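Local coordinates for protein histidinol-phosphate aminotransferase (Clostridium acetobutylicum, PDB 3FTB) that probably catalyses pyridoxal-phosphate-dependent transamination of histidinol phosphate, as expected for an aminotransferase of the class I and II family, at residues Arg211-Phe216 with Phe224-Thr229; Ile180-Ala185 with Ser195-Glu200; Phe216-Gly221 with Thr262-Glu267. All coordinates share one frame; numbering follows the deposited sequence.

Contact 1 (Arg211-Phe216 with Phe224-Thr229); sequences RAMTKF and FGYGIT. With PO4 (phosphate ion), chain G; PO4 (phosphate ion), chain E.
The aromatic ring of Tyr-226 lies beside the root of the Arg-211 side chain, the two residues projecting from the same face of the sheet and pointing the same way. CB of Arg-211 sits over one face of the ring, displaced toward its rim, in a CH-pi contact with CB 3.6 Å from the Tyr-226 ring centroid. The crowded first torsion of Tyr-226 (chi1 49°), with CG between backbone N and carbonyl carbon, places the ring against Arg-211, its partner on the adjacent strand. Beyond the ring, the Arg-211 chain bends at chi2 (-71°) and presents one edge of its guanidinium to a phosphate ion, NH1 reaching O1 at a very short 2.4 Å and NH2 reaching O4 at 2.5 Å. A water bridges Tyr-226 OH and Ala-212 O, donating to the carbonyl. Met-213 crosses Phe-224 obliquely in a Met-aromatic contact, its SD 3.6 Å from Phe-224 CD2, while its CG lies at the edge of that ring. Beneath the side chains, the strands run antiparallel: Arg-211 and Tyr-226 form a hydrogen-bonded pair, with Arg-211 N to Tyr-226 O at 2.9 Å and Tyr-226 N returning to Arg-211 O at 3.0 Å. One residue past the Ala-212/Gly-225 pair, Met-213 N makes a weak but straight bond (175°) to Phe-224 O. Thr-214 OG1 donates to a second phosphate and accepts from a water held by Phe-224 N; Ser-88, Arg-223 and the Ala-87 backbone N also hydrogen-bond this phosphate. Both ions probably come from the crystallisation liquor, but the second site is consistent with the cofactor phosphate pocket. Strand 225-229, antiparallel to both its neighbours, is the reversed strand characteristic of the seven-stranded sheet in fold-type I pyridoxal-phosphate enzymes.

Contact 2 (Ile180-Ala185 with Ser195-Glu200); sequences IIIDEA and SSFVGE
Polar contact between strand 179-183 and the loop that packs back on it rests on Glu-184, in the large, mostly parallel sheet of the fold-type I aminotransferase, beside strand 207-212. The Glu-184 chain runs extended beyond CG, and OE2 takes the backbone N-H of Phe-197 on its syn lone pair, 2.9 Å from OE2 to N and nearly straight at 173°. The other oxygen, OE1, faces Ser-196 and comes within 2.9 Å of its CB, a tight approach. OE1 also forms a salt bridge with Arg-211 NE, and Asn-152 ND2 adds a weak bond to OE2. The Ser-196 hydroxyl, for its part, is bound to Pro-193 O.

Apolar packing is carried by Ile-182 and Phe-197, which cross at about a right angle. Only the tip of Ile-182 does the touching: CD1 stands 3.7 Å above the plane of the Phe-197 ring, offset toward the rim, in a CH-pi contact. Glu-184 OE2 lies at the edge of the same ring, near its plane, so one aromatic group meets a methyl on its face and a carboxylate at its rim.

Next to Glu-184, Asp-183 OD1 accepts from Ala-185 N at 3.1 Å, forming an Asx turn. With a guanidinium and a peptide N-H on its two oxygens, the buried Glu-184 carboxylate is probably kept ionised, and its rotation is set by a partner on each oxygen.

Contact 3 (Phe216-Gly221 with Thr262-Glu267); sequences FFAMPG and TNYIEE
Segment 216-221, an irregular loop, passes beside the first turns of helix 262-285, the nearest CA pair being Phe-217 and Ile-265 at 8.3 Å. This is loop-on-helix packing in a fold-type I aminotransferase, where the loop joins strands 207-212 and 225-229 of the large sheet and the long helix leads on to strand 289-293 of the other sheet. The meeting is apolar, and two consecutive phenylalanines carry it. Phe-216, its CG anti to the backbone N (chi1 -172°), crosses Ile-265 at about a right angle and takes the methyl CG2 at the ring edge, with CE2 to CG2 at 4.1 Å. Phe-217, with CG instead anti to its carbonyl carbon (chi1 -75°), turns the CD2-CE2 border of its ring toward both helix residues, meeting each obliquely: CE2 lies 4.0 Å from Ile-265 CG1, and CD2 lies 4.0 Å from Tyr-264 CE2. The pair also pack on each other, CD2 of Phe-216 standing over one face of the Phe-217 ring. Phe-189 meets the Phe-216 ring edge-to-face.

Tyr-264, with CG anti to its backbone N, reaches from the helix to the loop backbone, and its hydroxyl is bound to Gly-39 O. Ala-218 has a left-handed backbone conformation (phi 64°), and its CB points toward the helix. There that methyl lies 3.6 Å from Tyr-264 OH, while Phe-216 O, bound to Asn-36 ND2, sits at the Tyr-264 ring edge.

How the contacts relate
Strands 207-212 of contact 1 and 179-183 of contact 2 are neighbours in one sheet; the contact centres lie about 11 Å apart and are joined by the salt bridge between Arg-211 NE and Glu-184 OE1 at 3.1 Å. Ser-196 OG makes a weak hydrogen bond to the phosphate held by Arg-211, so both contacts share this ion. Segments of contacts 1 and 3 alternate along the chain; 216-221 overlaps 211-216 at Phe-216, and Thr-214 CG2 lies 3.4 Å from Pro-220 CA. Contacts 2 and 3 do not touch, with centres about 19 Å apart. Lys-215, hydrogen-bonded to Tyr-58 of the second subunit, probably corresponds to the cofactor-binding lysine of fold-type I relatives, consistent with an active site at the subunit interface.

Contact 1 (Arg211-Phe216 with Phe224-Thr229)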
loop_
_atom_site.group_PDB
_atom_site.type_symbol
_atom_site.label_atom_id
_atom_site.label_comp_id
_atom_site.label_asym_id
_atom_site.label_seq_id
_atom_site.Cartn_x
_atom_site.Cartn_y
_atom_site.Cartn_z
ATOM N N ARG A 211 9.074 -8.550 -10.153
ATOM C CA ARG A 211 10.060 -7.501 -10.361
ATOM C C ARG A 211 9.874 -6.395 -9.331
ATOM O O ARG A 211 8.887 -6.379 -8.608
ATOM C CB ARG A 211 9.934 -6.911 -11.756
ATOM C CG ARG A 211 10.237 -7.872 -12.876
ATOM C CD ARG A 211 11.688 -8.193 -12.955
ATOM N NE ARG A 211 11.999 -8.862 -14.213
ATOM C CZ ARG A 211 12.602 -8.265 -15.229
ATOM N NH1 ARG A 211 12.957 -6.993 -15.121
ATOM N NH2 ARG A 211 12.855 -8.941 -16.343
ATOM N N ALA A 212 10.822 -5.462 -9.282
ATOM C CA ALA A 212 10.736 -4.322 -8.377
ATOM C C ALA A 212 11.521 -3.135 -8.913
ATOM O O ALA A 212 12.507 -3.305 -9.633
ATOM C CB ALA A 212 11.238 -4.701 -7.000
ATOM N N MET A 213 11.070 -1.937 -8.554
ATOM C CA MET A 213 11.762 -0.700 -8.899
ATOM C C MET A 213 12.529 -0.213 -7.681
ATOM O O MET A 213 13.142 0.855 -7.698
ATOM C CB MET A 213 10.757 0.377 -9.306
ATOM C CG MET A 213 10.020 0.138 -10.632
ATOM S SD MET A 213 9.171 1.642 -11.185
ATOM C CE MET A 213 10.586 2.646 -11.674
ATOM N N THR A 214 12.478 -1.020 -6.624
ATOM C CA THR A 214 12.991 -0.659 -5.302
ATOM C C THR A 214 14.510 -0.696 -5.174
ATOM O O THR A 214 15.099 0.166 -4.544
ATOM C CB THR A 214 12.404 -1.588 -4.238
ATOM O OG1 THR A 214 10.994 -1.723 -4.460
ATOM C CG2 THR A 214 12.660 -1.035 -2.853
ATOM N N LYS A 215 15.141 -1.700 -5.769
ATOM C CA LYS A 215 16.579 -1.844 -5.648
ATOM C C LYS A 215 17.280 -1.130 -6.796
ATOM O O LYS A 215 18.016 -0.167 -6.574
ATOM C CB LYS A 215 16.972 -3.330 -5.602
ATOM C CG LYS A 215 16.492 -4.079 -4.357
ATOM C CD LYS A 215 17.008 -3.434 -3.074
ATOM C CE LYS A 215 16.824 -4.340 -1.854
ATOM N NZ LYS A 215 15.402 -4.436 -1.424
ATOM N N PHE A 216 17.025 -1.591 -8.017
ATOM C CA PHE A 216 17.720 -1.091 -9.205
ATOM C C PHE A 216 17.433 0.370 -9.575
ATOM O O PHE A 216 18.289 1.047 -10.162
ATOM C CB PHE A 216 17.428 -1.989 -10.404
ATOM C CG PHE A 216 18.251 -1.663 -11.620
ATOM C CD1 PHE A 216 19.619 -1.875 -11.629
ATOM C CD2 PHE A 216 17.651 -1.156 -12.762
ATOM C CE1 PHE A 216 20.374 -1.579 -12.756
ATOM C CE2 PHE A 216 18.398 -0.861 -13.878
ATOM C CZ PHE A 216 19.760 -1.073 -13.876
ATOM N N PHE A 224 6.928 0.191 -4.684
ATOM C CA PHE A 224 6.387 -0.358 -5.926
ATOM C C PHE A 224 7.099 -1.594 -6.482
ATOM O O PHE A 224 8.276 -1.544 -6.825
ATOM C CB PHE A 224 6.282 0.714 -7.019
ATOM C CG PHE A 224 5.690 0.188 -8.290
ATOM C CD1 PHE A 224 4.356 -0.155 -8.345
ATOM C CD2 PHE A 224 6.478 -0.036 -9.399
ATOM C CE1 PHE A 224 3.814 -0.682 -9.493
ATOM C CE2 PHE A 224 5.942 -0.559 -10.537
ATOM C CZ PHE A 224 4.608 -0.883 -10.587
ATOM N N GLY A 225 6.363 -2.698 -6.572
ATOM C CA GLY A 225 6.840 -3.906 -7.224
ATOM C C GLY A 225 5.744 -4.496 -8.092
ATOM O O GLY A 225 4.587 -4.119 -7.948
ATOM N N TYR A 226 6.088 -5.411 -8.995
ATOM C CA TYR A 226 5.069 -5.996 -9.871
ATOM C C TYR A 226 5.173 -7.496 -10.157
ATOM O O TYR A 226 6.231 -8.108 -9.996
ATOM C CB TYR A 226 4.929 -5.200 -11.175
ATOM C CG TYR A 226 6.217 -4.875 -11.898
ATOM C CD1 TYR A 226 6.501 -5.443 -13.136
ATOM C CD2 TYR A 226 7.133 -3.977 -11.360
ATOM C CE1 TYR A 226 7.676 -5.132 -13.820
ATOM C CE2 TYR A 226 8.308 -3.665 -12.028
ATOM C CZ TYR A 226 8.574 -4.243 -13.260
ATOM O OH TYR A 226 9.744 -3.927 -13.921
ATOM N N GLY A 227 4.040 -8.075 -10.551
ATOM C CA GLY A 227 3.966 -9.470 -10.948
ATOM C C GLY A 227 3.715 -9.620 -12.442
ATOM O O GLY A 227 2.960 -8.858 -13.026
ATOM N N ILE A 228 4.338 -10.628 -13.044
ATOM C CA ILE A 228 4.319 -10.855 -14.484
ATOM C C ILE A 228 4.010 -12.328 -14.765
ATOM O O ILE A 228 4.779 -13.192 -14.367
ATOM C CB ILE A 228 5.708 -10.518 -15.078
ATOM C CG1 ILE A 228 5.967 -9.022 -14.942
ATOM C CG2 ILE A 228 5.813 -10.956 -16.529
ATOM C CD1 ILE A 228 4.761 -8.163 -15.372
ATOM N N THR A 229 2.898 -12.626 -15.437
ATOM C CA THR A 229 2.531 -14.021 -15.702
ATOM C C THR A 229 1.535 -14.153 -16.854
ATOM O O THR A 229 0.663 -13.310 -17.040
ATOM C CB THR A 229 1.939 -14.724 -14.444
ATOM O OG1 THR A 229 1.847 -16.138 -14.668
ATOM C CG2 THR A 229 0.558 -14.202 -14.127
HETATM P P PO4 G . 14.195 -6.391 -18.337
HETATM O O1 PO4 G . 13.863 -5.823 -16.980
HETATM O O2 PO4 G . 13.404 -5.649 -19.393
HETATM O O3 PO4 G . 15.682 -6.238 -18.586
HETATM O O4 PO4 G . 13.842 -7.860 -18.423
HETATM P P PO4 E . 10.290 -4.009 -1.643
HETATM O O1 PO4 E . 8.918 -4.194 -1.048
HETATM O O2 PO4 E . 10.203 -3.980 -3.140
HETATM O O3 PO4 E . 10.894 -2.700 -1.203
HETATM O O4 PO4 E . 11.148 -5.175 -1.226
HETATM O O HOH W 1 11.557 -3.183 -12.338
HETATM O O HOH W 2 9.654 0.908 -4.153
#

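Contact 2 (Ile180-Ala185 with Ser195-Glu200)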
loop_
_atom_site.group_PDB
_atom_site.type_symbol
_atom_site.label_atom_id
_atom_site.label_comp_id
_atom_site.label_asym_id
_atom_site.label_seq_id
_atom_site.Cartn_x
_atom_site.Cartn_y
_atom_site.Cartn_z
ATOM N N ILE A 180 5.686 -21.952 -10.352
ATOM C CA ILE A 180 7.033 -21.572 -9.951
ATOM C C ILE A 180 7.187 -20.054 -9.908
ATOM O O ILE A 180 7.003 -19.378 -10.913
ATOM C CB ILE A 180 8.137 -22.281 -10.800
ATOM C CG1 ILE A 180 8.319 -21.627 -12.164
ATOM C CG2 ILE A 180 7.847 -23.768 -10.949
ATOM C CD1 ILE A 180 9.599 -20.853 -12.265
ATOM N N ILE A 181 7.499 -19.538 -8.719
ATOM C CA ILE A 181 7.604 -18.101 -8.471
ATOM C C ILE A 181 9.050 -17.628 -8.462
ATOM O O ILE A 181 9.823 -18.008 -7.579
ATOM C CB ILE A 181 7.007 -17.725 -7.102
ATOM C CG1 ILE A 181 5.536 -18.144 -7.011
ATOM C CG2 ILE A 181 7.178 -16.224 -6.848
ATOM C CD1 ILE A 181 5.050 -18.274 -5.590
ATOM N N ILE A 182 9.410 -16.783 -9.423
ATOM C CA ILE A 182 10.789 -16.311 -9.519
ATOM C C ILE A 182 10.945 -14.843 -9.162
ATOM O O ILE A 182 10.487 -13.964 -9.901
ATOM C CB ILE A 182 11.384 -16.536 -10.914
ATOM C CG1 ILE A 182 11.175 -17.974 -11.351
ATOM C CG2 ILE A 182 12.876 -16.310 -10.889
ATOM C CD1 ILE A 182 12.004 -18.346 -12.559
ATOM N N ASP A 183 11.609 -14.594 -8.033
ATOM C CA ASP A 183 11.871 -13.241 -7.552
ATOM C C ASP A 183 13.065 -12.609 -8.293
ATOM O O ASP A 183 14.228 -12.979 -8.073
ATOM C CB ASP A 183 12.108 -13.288 -6.041
ATOM C CG ASP A 183 12.651 -11.983 -5.483
ATOM O OD1 ASP A 183 12.795 -11.009 -6.253
ATOM O OD2 ASP A 183 12.940 -11.941 -4.267
ATOM N N GLU A 184 12.768 -11.663 -9.182
ATOM C CA GLU A 184 13.791 -11.059 -10.030
ATOM C C GLU A 184 14.016 -9.582 -9.729
ATOM O O GLU A 184 14.278 -8.791 -10.630
ATOM C CB GLU A 184 13.425 -11.241 -11.505
ATOM C CG GLU A 184 13.669 -12.661 -12.026
ATOM C CD GLU A 184 13.493 -12.755 -13.518
ATOM O OE1 GLU A 184 13.318 -11.708 -14.209
ATOM O OE2 GLU A 184 13.532 -13.895 -14.002
ATOM N N ALA A 185 13.933 -9.222 -8.454
ATOM C CA ALA A 185 13.993 -7.824 -8.047
ATOM C C ALA A 185 15.361 -7.221 -8.313
ATOM O O ALA A 185 15.508 -5.998 -8.379
ATOM C CB ALA A 185 13.636 -7.689 -6.578
ATOM N N SER A 195 19.024 -13.138 -18.852
ATOM C CA SER A 195 19.169 -13.569 -17.458
ATOM C C SER A 195 17.832 -13.684 -16.743
ATOM O O SER A 195 17.698 -14.484 -15.808
ATOM C CB SER A 195 20.107 -12.642 -16.684
ATOM O OG SER A 195 21.459 -12.985 -16.946
ATOM N N SER A 196 16.849 -12.895 -17.186
ATOM C CA SER A 196 15.477 -13.012 -16.681
ATOM C C SER A 196 14.694 -14.076 -17.434
ATOM O O SER A 196 14.950 -14.352 -18.602
ATOM C CB SER A 196 14.732 -11.681 -16.755
ATOM O OG SER A 196 14.661 -11.216 -18.082
ATOM N N PHE A 197 13.737 -14.676 -16.745
ATOM C CA PHE A 197 12.842 -15.627 -17.365
ATOM C C PHE A 197 11.651 -14.915 -17.979
ATOM O O PHE A 197 10.718 -15.566 -18.442
ATOM C CB PHE A 197 12.350 -16.631 -16.327
ATOM C CG PHE A 197 13.332 -17.727 -16.040
ATOM C CD1 PHE A 197 14.464 -17.476 -15.273
ATOM C CD2 PHE A 197 13.130 -19.007 -16.538
ATOM C CE1 PHE A 197 15.379 -18.482 -15.016
ATOM C CE2 PHE A 197 14.038 -20.012 -16.276
ATOM C CZ PHE A 197 15.164 -19.750 -15.517
ATOM N N VAL A 198 11.657 -13.583 -17.970
ATOM C CA VAL A 198 10.514 -12.853 -18.517
ATOM C C VAL A 198 10.243 -13.254 -19.972
ATOM O O VAL A 198 9.089 -13.357 -20.391
ATOM C CB VAL A 198 10.660 -11.315 -18.399
ATOM C CG1 VAL A 198 10.431 -10.870 -16.956
ATOM C CG2 VAL A 198 12.019 -10.845 -18.946
ATOM N N GLY A 199 11.310 -13.503 -20.727
ATOM C CA GLY A 199 11.184 -13.922 -22.114
ATOM C C GLY A 199 10.704 -15.356 -22.261
ATOM O O GLY A 199 10.619 -15.887 -23.383
ATOM N N GLU A 200 10.402 -15.986 -21.123
ATOM C CA GLU A 200 9.885 -17.350 -21.103
ATOM C C GLU A 200 8.413 -17.376 -20.702
ATOM O O GLU A 200 7.793 -18.439 -20.680
ATOM C CB GLU A 200 10.700 -18.222 -20.133
ATOM C CG GLU A 200 11.821 -19.050 -20.768
ATOM C CD GLU A 200 13.110 -18.278 -20.897
ATOM O OE1 GLU A 200 13.248 -17.237 -20.222
ATOM O OE2 GLU A 200 13.988 -18.713 -21.668
#

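Contact 3 (Phe216-Gly221 with Thr262-Glu267)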
loop_
_atom_site.group_PDB
_atom_site.type_symbol
_atom_site.label_atom_id
_atom_site.label_comp_id
_atom_site.label_asym_id
_atom_site.label_seq_id
_atom_site.Cartn_x
_atom_site.Cartn_y
_atom_site.Cartn_z
ATOM N N PHE A 216 17.025 -1.591 -8.017
ATOM C CA PHE A 216 17.720 -1.091 -9.205
ATOM C C PHE A 216 17.433 0.370 -9.575
ATOM O O PHE A 216 18.289 1.047 -10.162
ATOM C CB PHE A 216 17.428 -1.989 -10.404
ATOM C CG PHE A 216 18.251 -1.663 -11.620
ATOM C CD1 PHE A 216 19.619 -1.875 -11.629
ATOM C CD2 PHE A 216 17.651 -1.156 -12.762
ATOM C CE1 PHE A 216 20.374 -1.579 -12.756
ATOM C CE2 PHE A 216 18.398 -0.861 -13.878
ATOM C CZ PHE A 216 19.760 -1.073 -13.876
ATOM N N PHE A 217 16.236 0.849 -9.242
ATOM C CA PHE A 217 15.830 2.213 -9.584
ATOM C C PHE A 217 15.941 3.159 -8.400
ATOM O O PHE A 217 15.497 4.313 -8.475
ATOM C CB PHE A 217 14.406 2.243 -10.177
ATOM C CG PHE A 217 14.332 1.737 -11.594
ATOM C CD1 PHE A 217 13.970 0.426 -11.858
ATOM C CD2 PHE A 217 14.654 2.565 -12.657
ATOM C CE1 PHE A 217 13.917 -0.055 -13.155
ATOM C CE2 PHE A 217 14.608 2.097 -13.957
ATOM C CZ PHE A 217 14.238 0.775 -14.208
ATOM N N ALA A 218 16.532 2.654 -7.317
ATOM C CA ALA A 218 16.935 3.454 -6.157
ATOM C C ALA A 218 15.788 4.111 -5.389
ATOM O O ALA A 218 16.023 5.032 -4.584
ATOM C CB ALA A 218 17.976 4.512 -6.560
ATOM N N MET A 219 14.562 3.633 -5.614
ATOM C CA MET A 219 13.378 4.275 -5.037
ATOM C C MET A 219 12.575 3.368 -4.082
ATOM O O MET A 219 11.446 2.994 -4.398
ATOM C CB MET A 219 12.467 4.832 -6.158
ATOM C CG MET A 219 13.055 6.033 -6.945
ATOM S SD MET A 219 12.015 6.794 -8.253
ATOM C CE MET A 219 11.813 5.393 -9.350
ATOM N N PRO A 220 13.151 3.012 -2.909
ATOM C CA PRO A 220 12.371 2.201 -1.956
ATOM C C PRO A 220 11.198 2.924 -1.265
ATOM O O PRO A 220 10.200 2.275 -0.939
ATOM C CB PRO A 220 13.423 1.767 -0.919
ATOM C CG PRO A 220 14.553 2.738 -1.089
ATOM C CD PRO A 220 14.584 3.007 -2.559
ATOM N N GLY A 221 11.306 4.233 -1.050
ATOM C CA GLY A 221 10.271 4.971 -0.341
ATOM C C GLY A 221 8.984 5.163 -1.130
ATOM O O GLY A 221 7.980 5.678 -0.613
ATOM N N THR A 262 16.156 4.919 -20.335
ATOM C CA THR A 262 17.245 4.067 -20.809
ATOM C C THR A 262 18.626 4.590 -20.411
ATOM O O THR A 262 19.548 3.805 -20.210
ATOM C CB THR A 262 17.188 3.843 -22.356
ATOM O OG1 THR A 262 16.688 5.023 -22.998
ATOM C CG2 THR A 262 16.262 2.694 -22.689
ATOM N N ASN A 263 18.770 5.906 -20.297
ATOM C CA ASN A 263 20.077 6.478 -19.960
ATOM C C ASN A 263 20.423 6.459 -18.461
ATOM O O ASN A 263 21.577 6.658 -18.075
ATOM C CB ASN A 263 20.246 7.870 -20.572
ATOM C CG ASN A 263 20.453 7.815 -22.080
ATOM O OD1 ASN A 263 21.255 7.020 -22.581
ATOM N ND2 ASN A 263 19.727 8.656 -22.812
ATOM N N TYR A 264 19.418 6.216 -17.626
ATOM C CA TYR A 264 19.655 5.929 -16.221
ATOM C C TYR A 264 20.039 4.464 -16.125
ATOM O O TYR A 264 20.919 4.081 -15.348
ATOM C CB TYR A 264 18.401 6.183 -15.381
ATOM C CG TYR A 264 18.558 5.747 -13.943
ATOM C CD1 TYR A 264 19.055 6.619 -12.989
ATOM C CD2 TYR A 264 18.237 4.454 -13.548
ATOM C CE1 TYR A 264 19.209 6.227 -11.677
ATOM C CE2 TYR A 264 18.397 4.047 -12.233
ATOM C CZ TYR A 264 18.882 4.942 -11.303
ATOM O OH TYR A 264 19.049 4.560 -9.991
ATOM N N ILE A 265 19.373 3.649 -16.934
ATOM C CA ILE A 265 19.627 2.218 -16.955
ATOM C C ILE A 265 21.009 1.840 -17.524
ATOM O O ILE A 265 21.564 0.809 -17.166
ATOM C CB ILE A 265 18.495 1.476 -17.705
ATOM C CG1 ILE A 265 17.157 1.707 -16.988
ATOM C CG2 ILE A 265 18.802 -0.019 -17.822
ATOM C CD1 ILE A 265 15.911 1.289 -17.787
ATOM N N GLU A 266 21.572 2.675 -18.392
ATOM C CA GLU A 266 22.853 2.354 -19.028
ATOM C C GLU A 266 24.044 2.871 -18.229
ATOM O O GLU A 266 25.122 2.260 -18.205
ATOM C CB GLU A 266 22.902 2.929 -20.443
ATOM C CG GLU A 266 21.951 2.272 -21.423
ATOM C CD GLU A 266 21.966 2.958 -22.775
ATOM O OE1 GLU A 266 21.556 2.320 -23.768
ATOM O OE2 GLU A 266 22.393 4.134 -22.843
ATOM N N GLU A 267 23.844 4.019 -17.598
ATOM C CA GLU A 267 24.854 4.604 -16.737
ATOM C C GLU A 267 25.026 3.692 -15.515
ATOM O O GLU A 267 26.101 3.601 -14.920
ATOM C CB GLU A 267 24.417 6.013 -16.319
ATOM C CG GLU A 267 25.507 6.858 -15.661
ATOM C CD GLU A 267 24.954 7.864 -14.655
ATOM O OE1 GLU A 267 25.601 8.070 -13.603
ATOM O OE2 GLU A 267 23.875 8.437 -14.914
#